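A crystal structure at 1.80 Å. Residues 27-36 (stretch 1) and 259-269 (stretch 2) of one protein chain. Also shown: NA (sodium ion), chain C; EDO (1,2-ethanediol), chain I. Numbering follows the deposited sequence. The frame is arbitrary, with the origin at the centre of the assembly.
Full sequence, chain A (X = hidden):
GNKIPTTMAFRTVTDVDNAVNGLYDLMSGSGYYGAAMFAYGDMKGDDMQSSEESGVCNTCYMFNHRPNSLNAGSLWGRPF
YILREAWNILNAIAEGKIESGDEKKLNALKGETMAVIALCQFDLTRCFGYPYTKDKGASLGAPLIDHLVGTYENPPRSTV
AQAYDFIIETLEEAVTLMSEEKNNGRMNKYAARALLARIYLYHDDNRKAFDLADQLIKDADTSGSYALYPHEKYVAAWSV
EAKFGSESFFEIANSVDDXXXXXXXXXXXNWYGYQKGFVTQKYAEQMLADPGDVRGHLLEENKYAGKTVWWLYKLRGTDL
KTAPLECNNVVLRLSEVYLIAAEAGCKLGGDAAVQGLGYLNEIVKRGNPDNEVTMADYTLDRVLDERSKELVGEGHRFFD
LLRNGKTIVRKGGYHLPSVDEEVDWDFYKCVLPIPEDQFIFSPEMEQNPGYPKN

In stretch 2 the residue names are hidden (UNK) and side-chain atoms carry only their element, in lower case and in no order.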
# COMPACT_ATOMS: atom_id res chain seq x y z
N MSE A 27 8.71 -4.50 -9.68
CA MSE A 27 7.80 -3.86 -8.74
C MSE A 27 8.37 -2.56 -8.18
O MSE A 27 7.62 -1.61 -7.83
CB MSE A 27 7.52 -4.85 -7.60
CG MSE A 27 6.42 -4.47 -6.72
SE MSE A 27 6.03 -5.85 -5.30
CE MSE A 27 6.64 -7.28 -6.11
N SER A 28 9.70 -2.48 -8.13
CA SER A 28 10.39 -1.29 -7.59
C SER A 28 10.38 -0.07 -8.51
O SER A 28 10.86 1.01 -8.13
CB SER A 28 11.84 -1.65 -7.31
OG SER A 28 12.54 -1.73 -8.53
N GLY A 29 9.85 -0.22 -9.73
CA GLY A 29 9.83 0.87 -10.68
C GLY A 29 9.00 2.02 -10.12
O GLY A 29 8.04 1.80 -9.38
N SER A 30 9.37 3.23 -10.49
CA SER A 30 8.66 4.42 -9.99
C SER A 30 7.19 4.43 -10.42
O SER A 30 6.36 5.01 -9.74
CB SER A 30 9.35 5.70 -10.47
OG SER A 30 9.35 5.74 -11.89
N GLY A 31 6.87 3.73 -11.51
CA GLY A 31 5.50 3.56 -11.95
C GLY A 31 4.60 2.69 -11.08
O GLY A 31 3.36 2.69 -11.27
N TYR A 32 5.21 1.92 -10.17
CA TYR A 32 4.44 1.07 -9.24
C TYR A 32 4.88 1.34 -7.78
O TYR A 32 4.55 2.39 -7.25
CB TYR A 32 4.52 -0.41 -9.70
CG TYR A 32 3.61 -1.41 -8.99
CD1 TYR A 32 2.47 -1.00 -8.28
CD2 TYR A 32 3.86 -2.79 -9.08
CE1 TYR A 32 1.63 -1.93 -7.63
CE2 TYR A 32 3.03 -3.73 -8.44
CZ TYR A 32 1.92 -3.29 -7.71
OH TYR A 32 1.09 -4.20 -7.11
N TYR A 33 5.66 0.46 -7.16
CA TYR A 33 6.04 0.66 -5.75
C TYR A 33 7.29 1.53 -5.51
O TYR A 33 7.69 1.77 -4.37
CB TYR A 33 6.13 -0.69 -5.03
CG TYR A 33 4.79 -1.15 -4.49
CD1 TYR A 33 4.16 -0.45 -3.46
CD2 TYR A 33 4.14 -2.25 -5.03
CE1 TYR A 33 2.95 -0.85 -2.96
CE2 TYR A 33 2.89 -2.65 -4.53
CZ TYR A 33 2.31 -1.93 -3.49
OH TYR A 33 1.09 -2.29 -2.99
N GLY A 34 7.90 2.04 -6.58
CA GLY A 34 8.93 3.05 -6.43
C GLY A 34 8.40 4.44 -6.09
O GLY A 34 9.15 5.27 -5.56
N ALA A 35 7.13 4.69 -6.41
CA ALA A 35 6.50 5.99 -6.17
C ALA A 35 4.98 6.01 -6.39
O ALA A 35 4.23 6.47 -5.53
CB ALA A 35 7.16 7.07 -7.07
N ALA A 36 4.52 5.58 -7.56
CA ALA A 36 3.12 5.83 -7.97
C ALA A 36 2.06 5.34 -6.99
O ALA A 36 1.06 6.01 -6.79
CB ALA A 36 2.82 5.30 -9.38
N UNK A 259 17.95 2.86 -10.25
CA UNK A 259 16.69 3.57 -10.36
C UNK A 259 15.71 2.91 -9.39
O UNK A 259 15.90 1.75 -9.02
c UNK A 259 16.14 3.52 -11.78
c UNK A 259 17.06 4.29 -12.71
o UNK A 259 16.03 2.15 -12.22
N UNK A 260 14.70 3.66 -8.91
CA UNK A 260 14.49 5.08 -9.13
C UNK A 260 15.40 5.94 -8.23
O UNK A 260 15.73 5.54 -7.11
c UNK A 260 13.69 3.09 -8.01
c UNK A 260 13.00 5.27 -8.77
c UNK A 260 12.70 4.21 -7.79
N UNK A 261 15.84 7.08 -8.77
CA UNK A 261 16.61 8.08 -8.03
C UNK A 261 15.76 9.31 -7.82
O UNK A 261 15.04 9.40 -6.83
N UNK A 262 15.83 10.27 -8.74
CA UNK A 262 15.10 11.50 -8.54
C UNK A 262 13.59 11.31 -8.71
O UNK A 262 12.82 12.18 -8.30
c UNK A 262 19.17 15.90 -10.26
n UNK A 262 18.94 16.04 -11.56
n UNK A 262 18.42 15.09 -9.50
c UNK A 262 17.32 14.29 -9.97
n UNK A 262 20.13 16.61 -9.69
c UNK A 262 16.96 13.15 -9.06
c UNK A 262 15.61 12.63 -9.45
N UNK A 263 13.13 10.19 -9.31
CA UNK A 263 11.69 9.91 -9.28
C UNK A 263 11.25 8.83 -8.28
O UNK A 263 10.13 8.31 -8.40
o UNK A 263 10.73 8.13 -12.38
c UNK A 263 11.40 8.40 -11.37
c UNK A 263 11.06 9.73 -10.68
o UNK A 263 12.31 7.66 -10.96
N UNK A 264 12.13 8.51 -7.33
CA UNK A 264 11.77 7.73 -6.14
C UNK A 264 10.87 8.59 -5.26
O UNK A 264 11.03 9.81 -5.24
c UNK A 264 13.02 7.30 -5.32
o UNK A 264 13.67 8.40 -4.69
N UNK A 265 9.94 7.94 -4.56
CA UNK A 265 9.06 8.61 -3.59
C UNK A 265 9.84 9.49 -2.60
O UNK A 265 9.41 10.60 -2.28
n UNK A 265 5.69 8.09 -0.22
c UNK A 265 6.02 8.85 -2.31
c UNK A 265 5.68 9.58 -3.45
c UNK A 265 3.67 10.34 -2.33
c UNK A 265 6.86 7.55 -0.69
c UNK A 265 7.11 7.98 -1.95
c UNK A 265 4.51 10.32 -3.44
c UNK A 265 8.29 7.54 -2.82
c UNK A 265 3.98 9.63 -1.19
c UNK A 265 5.13 8.87 -1.20
N UNK A 266 10.99 9.00 -2.14
CA UNK A 266 11.86 9.76 -1.25
C UNK A 266 12.33 11.09 -1.79
O UNK A 266 12.41 12.07 -1.06
N UNK A 267 12.62 11.15 -3.07
CA UNK A 267 13.06 12.39 -3.69
C UNK A 267 11.90 13.28 -4.10
O UNK A 267 11.98 14.50 -3.98
c UNK A 267 16.50 15.29 -6.30
c UNK A 267 14.84 13.23 -5.34
c UNK A 267 14.38 14.16 -6.27
o UNK A 267 17.35 16.30 -6.78
c UNK A 267 16.97 14.36 -5.37
c UNK A 267 15.21 15.18 -6.75
c UNK A 267 16.17 13.34 -4.91
c UNK A 267 13.98 12.09 -4.88
N UNK A 268 10.79 12.67 -4.50
CA UNK A 268 9.60 13.45 -4.87
C UNK A 268 8.99 14.20 -3.70
O UNK A 268 8.55 15.34 -3.86
c UNK A 268 8.92 11.81 -6.77
c UNK A 268 9.18 12.79 -7.89
c UNK A 268 7.75 10.86 -7.11
c UNK A 268 8.54 12.54 -5.48
N UNK A 269 8.93 13.58 -2.52
CA UNK A 269 8.31 14.21 -1.35
C UNK A 269 9.23 15.25 -0.69
O UNK A 269 8.79 16.06 0.12
c UNK A 269 6.30 11.64 0.78
c UNK A 269 5.49 13.17 -1.01
c UNK A 269 6.66 12.33 -0.51
c UNK A 269 7.93 13.18 -0.29
NA NA C . 17.91 4.88 -6.10
C1 EDO I . 0.91 0.59 -0.08
O1 EDO I . -0.34 1.14 0.32
C2 EDO I . 1.10 -0.81 0.50
O2 EDO I . 0.45 -1.84 -0.32
O HOH W 1 19.42 6.32 -7.37

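Position 259 has three side-chain atoms, a carbon carrying one oxygen and one carbon; this branched hydroxyl side chain, which stays clear of stretch 1, is T259. At position 260 three carbons close a ring onto the backbone N, and this ring meets S28, S30 and G34; it is P260, and the peptide bond before it is cis. The CA-to-CB bond of P260 points toward stretch 1: its CD lies 3.5 Å from S28 O, its CB 4.0 Å from S30 CB, and its CG 4.2 Å from G34 CA. P260 O binds the sodium ion at 2.5 Å.

Position 261 has no side-chain atoms and is G261, the start of a type I turn that ends at position 264. Position 262 carries three carbons, a nitrogen, and then a carbon bearing two more nitrogens, the guanidinium of R262; it is exposed and out of reach of stretch 1. Position 263 has two carbons, the second with two oxygens, a short carboxylate that touches S30 OG: D263. Although its CA-to-CB bond points sideways, its end comes nearer, and S30 OG donates a hydrogen bond to D263 OD2 at 2.8 Å.

One carbon and one oxygen at position 264 make S264. Its CA-to-CB bond points away from stretch 1, and its hydroxyl bonds within its own stretch: S264 OG donates to G261 O at 2.7 Å, and caps the following helix by accepting a weak bond from the backbone N of position 267. Position 265 has one carbon followed by fused five- and six-membered rings of eight carbons and one nitrogen, with its CB near A35 CB; this indole is W265, and W265 CB lies 4.4 Å from A35 CB.

Position 266, without side-chain atoms, is G266. Position 267 bears one carbon and a six-carbon ring with one oxygen, hence Y267, whose OH accepts a weak bond from R262 NE at 3.2 Å. At position 268 four carbons fork at the second, and one end carbon touches A35 CB; this is L268, with CD1 3.8 Å from A35 CB. Position 269 repeats this fork and is L269, out of reach.

The contact joins two turn-rich segments through a small apolar surface and two hydrogen bonds. P260 packs along S28, S30 and G34, while A35 CB meets W265, the first residue of the helix, and L268, three residues on. W265 N donates to G34 O at 3.0 Å, tying the backbones together. The S30–D263 hydrogen bond adds a polar tie, with D263 exposed; 309 Å² is buried in all.

Stretch 2 259-269: TPGRDSWGYLL
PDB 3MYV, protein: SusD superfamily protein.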